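Local coordinates for osmotically inducible lipoprotein OsmE (Pseudomonas aeruginosa PAO1, PDB 4DM5) that is of uncharacterised function but, as an osmotically inducible lipoprotein with a BamE-family domain, probably acts at the cell envelope, at residues F15-P19 / L20-V24. Numbering follows the deposited sequence.
Sequences FRNEP and LVKDV
Val21 sets its CB against the carbonyl oxygen of Phe15, beyond the end of the C=O bond, with Phe15 O 3.5 Å from Val21 CB, while its CG2 also touches Glu18 CB at 4.0 Å. The valine has CG1 anti to the backbone N (chi1 175°), which places CG2 beside that nitrogen and near the glutamate. Phe15 to Glu18 form a type I beta turn, closed by a bond from Glu18 N to Phe15 O, and Glu18 then precedes the short helix 19-22 as its N-cap residue. Glu18 O receives two amides: Lys22 N at 2.8 Å, almost straight at 165°, and Val21 N at 2.9 Å, more bent and lying above the carbonyl plane. One residue on, Asp23 N reaches Pro19 O at 2.8 Å. At the helix start Pro19 has no N-H to offer; the amide of Leu20 donates to a water that in turn donates to Glu18 OE1. On the outer surface the aliphatic part of Lys22 runs past Arg16 O, 3.4 Å from Lys22 CB, and its CD passes Asn17 OD1 at an oblique angle. The lysine bends at its last two torsions and its NZ forms a salt bridge with Asp23 OD1 at 3.5 Å. Leu20 and Val21 meanwhile pack on Phe67 of the antiparallel sheet, and Pro19 and Asp23 touch Ile36 of helix 30-37. The chemistry thus implies a short helix held by main-chain bonds and a bridging water at its start, with apolar side chains packed on the sheet and the exposed Lys22 paired with Asp23.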
ATOM      1  N   PHE A  15       4.565   6.909 -11.884  1.00 19.07           N
ATOM      2  CA  PHE A  15       4.797   5.784 -11.006  1.00 17.14           C
ATOM      3  C   PHE A  15       4.433   4.452 -11.608  1.00 18.37           C
ATOM      4  O   PHE A  15       4.437   3.429 -10.869  1.00 17.89           O
ATOM      5  CB  PHE A  15       4.021   6.063  -9.697  1.00 17.89           C
ATOM      6  CG  PHE A  15       4.536   7.269  -8.998  1.00 17.10           C
ATOM      7  CD1 PHE A  15       5.733   7.227  -8.312  1.00 20.12           C
ATOM      8  CD2 PHE A  15       3.863   8.512  -9.067  1.00 21.42           C
ATOM      9  CE1 PHE A  15       6.303   8.315  -7.735  1.00 21.76           C
ATOM     10  CE2 PHE A  15       4.428   9.651  -8.435  1.00 22.75           C
ATOM     11  CZ  PHE A  15       5.629   9.509  -7.742  1.00 22.57           C
ATOM     12  N   ARG A  16       3.961   4.431 -12.832  1.00 18.37           N
ATOM     13  CA  ARG A  16       3.340   3.189 -13.347  1.00 19.51           C
ATOM     14  C   ARG A  16       4.258   1.960 -13.393  1.00 19.69           C
ATOM     15  O   ARG A  16       3.754   0.825 -13.370  1.00 20.18           O
ATOM     16  CB  ARG A  16       2.620   3.392 -14.677  1.00 23.17           C
ATOM     17  CG  ARG A  16       3.610   3.672 -15.809  1.00 24.38           C
ATOM     18  CD  ARG A  16       2.998   3.639 -17.228  1.00 31.89           C
ATOM     19  NE  ARG A  16       2.436   2.284 -17.544  1.00 36.44           N
ATOM     20  CZ  ARG A  16       2.955   1.373 -18.368  1.00 44.72           C
ATOM     21  NH1 ARG A  16       4.064   1.652 -19.057  1.00 41.38           N
ATOM     22  NH2 ARG A  16       2.336   0.191 -18.551  1.00 39.88           N
ATOM     23  N   ASN A  17       5.570   2.171 -13.424  1.00 19.76           N
ATOM     24  CA  ASN A  17       6.504   1.071 -13.482  1.00 21.74           C
ATOM     25  C   ASN A  17       7.072   0.708 -12.110  1.00 20.88           C
ATOM     26  O   ASN A  17       7.923  -0.174 -12.027  1.00 23.06           O
ATOM     27  CB  ASN A  17       7.617   1.399 -14.511  1.00 24.13           C
ATOM     28  CG  ASN A  17       7.118   1.332 -15.910  1.00 28.31           C
ATOM     29  OD1 ASN A  17       6.457   0.364 -16.300  1.00 30.74           O
ATOM     30  ND2 ASN A  17       7.373   2.379 -16.643  1.00 31.26           N
ATOM     31  N   GLU A  18       6.623   1.425 -11.077  1.00 18.24           N
ATOM     32  CA  GLU A  18       7.074   1.033  -9.684  1.00 18.24           C
ATOM     33  C   GLU A  18       6.519  -0.361  -9.395  1.00 19.36           C
ATOM     34  O   GLU A  18       5.366  -0.599  -9.593  1.00 19.42           O
ATOM     35  CB  GLU A  18       6.507   1.959  -8.674  1.00 17.68           C
ATOM     36  CG  GLU A  18       7.190   3.264  -8.623  1.00 21.44           C
ATOM     37  CD  GLU A  18       8.644   3.074  -8.133  1.00 26.26           C
ATOM     38  OE1 GLU A  18       8.942   2.389  -7.095  1.00 27.78           O
ATOM     39  OE2 GLU A  18       9.519   3.595  -8.795  1.00 28.75           O
ATOM     40  N   PRO A  19       7.374  -1.277  -8.878  1.00 19.23           N
ATOM     41  CA  PRO A  19       6.888  -2.626  -8.579  1.00 20.47           C
ATOM     42  C   PRO A  19       5.640  -2.690  -7.679  1.00 17.74           C
ATOM     43  O   PRO A  19       4.727  -3.509  -7.965  1.00 18.88           O
ATOM     44  CB  PRO A  19       8.072  -3.337  -7.869  1.00 22.02           C
ATOM     45  CG  PRO A  19       9.236  -2.606  -8.481  1.00 25.31           C
ATOM     46  CD  PRO A  19       8.817  -1.130  -8.674  1.00 22.23           C
ATOM     47  N   LEU A  20       5.560  -1.801  -6.660  1.00 17.80           N
ATOM     48  CA  LEU A  20       4.375  -1.799  -5.847  1.00 18.79           C
ATOM     49  C   LEU A  20       3.082  -1.493  -6.589  1.00 17.28           C
ATOM     50  O   LEU A  20       1.969  -1.925  -6.211  1.00 19.08           O
ATOM     51  CB  LEU A  20       4.496  -0.813  -4.712  1.00 19.02           C
ATOM     52  CG  LEU A  20       5.415  -1.448  -3.628  1.00 19.75           C
ATOM     53  CD1 LEU A  20       5.877  -0.263  -2.742  1.00 23.05           C
ATOM     54  CD2 LEU A  20       4.752  -2.593  -2.764  1.00 22.18           C
ATOM     55  N   VAL A  21       3.223  -0.702  -7.646  1.00 15.93           N
ATOM     56  CA  VAL A  21       2.086  -0.242  -8.450  1.00 17.63           C
ATOM     57  C   VAL A  21       1.869  -1.248  -9.549  1.00 17.73           C
ATOM     58  O   VAL A  21       0.690  -1.610  -9.814  1.00 22.00           O
ATOM     59  CB  VAL A  21       2.441   1.119  -9.071  1.00 16.34           C
ATOM     60  CG1 VAL A  21       1.310   1.581 -10.019  1.00 17.83           C
ATOM     61  CG2 VAL A  21       2.601   2.094  -7.955  1.00 17.41           C
ATOM     62  N   LYS A  22       2.897  -1.693 -10.270  1.00 18.16           N
ATOM     63  CA  LYS A  22       2.697  -2.489 -11.410  1.00 20.43           C
ATOM     64  C   LYS A  22       2.409  -3.966 -11.086  1.00 19.19           C
ATOM     65  O   LYS A  22       1.650  -4.654 -11.843  1.00 22.25           O
ATOM     66  CB  LYS A  22       3.960  -2.390 -12.244  1.00 23.53           C
ATOM     67  CG  LYS A  22       3.743  -3.010 -13.643  1.00 28.35           C
ATOM     68  CD  LYS A  22       4.931  -2.586 -14.460  1.00 33.24           C
ATOM     69  CE  LYS A  22       6.129  -3.401 -14.044  1.00 38.42           C
ATOM     70  NZ  LYS A  22       6.247  -4.634 -14.891  1.00 48.19           N
ATOM     71  N   ASP A  23       3.003  -4.450  -9.964  1.00 19.68           N
ATOM     72  CA  ASP A  23       3.040  -5.918  -9.841  1.00 19.67           C
ATOM     73  C   ASP A  23       2.221  -6.473  -8.681  1.00 20.13           C
ATOM     74  O   ASP A  23       2.034  -7.723  -8.619  1.00 23.61           O
ATOM     75  CB  ASP A  23       4.443  -6.388  -9.601  1.00 22.00           C
ATOM     76  CG  ASP A  23       5.341  -6.052 -10.780  1.00 25.95           C
ATOM     77  OD1 ASP A  23       4.898  -6.078 -11.966  1.00 28.95           O
ATOM     78  OD2 ASP A  23       6.530  -5.776 -10.477  1.00 29.11           O
ATOM     79  N   VAL A  24       1.779  -5.631  -7.749  1.00 18.24           N
ATOM     80  CA  VAL A  24       0.997  -6.139  -6.603  1.00 17.37           C
ATOM     81  C   VAL A  24      -0.416  -6.413  -7.031  1.00 18.45           C
ATOM     82  O   VAL A  24      -1.068  -5.486  -7.585  1.00 23.59           O
ATOM     83  CB  VAL A  24       1.049  -5.175  -5.415  1.00 16.79           C
ATOM     84  CG1 VAL A  24       0.023  -5.513  -4.298  1.00 16.88           C
ATOM     85  CG2 VAL A  24       2.442  -5.124  -4.844  1.00 18.50           C
TER
HETATM   86  O   HOH W   1       7.705   0.080  -5.767  1.00 21.59           O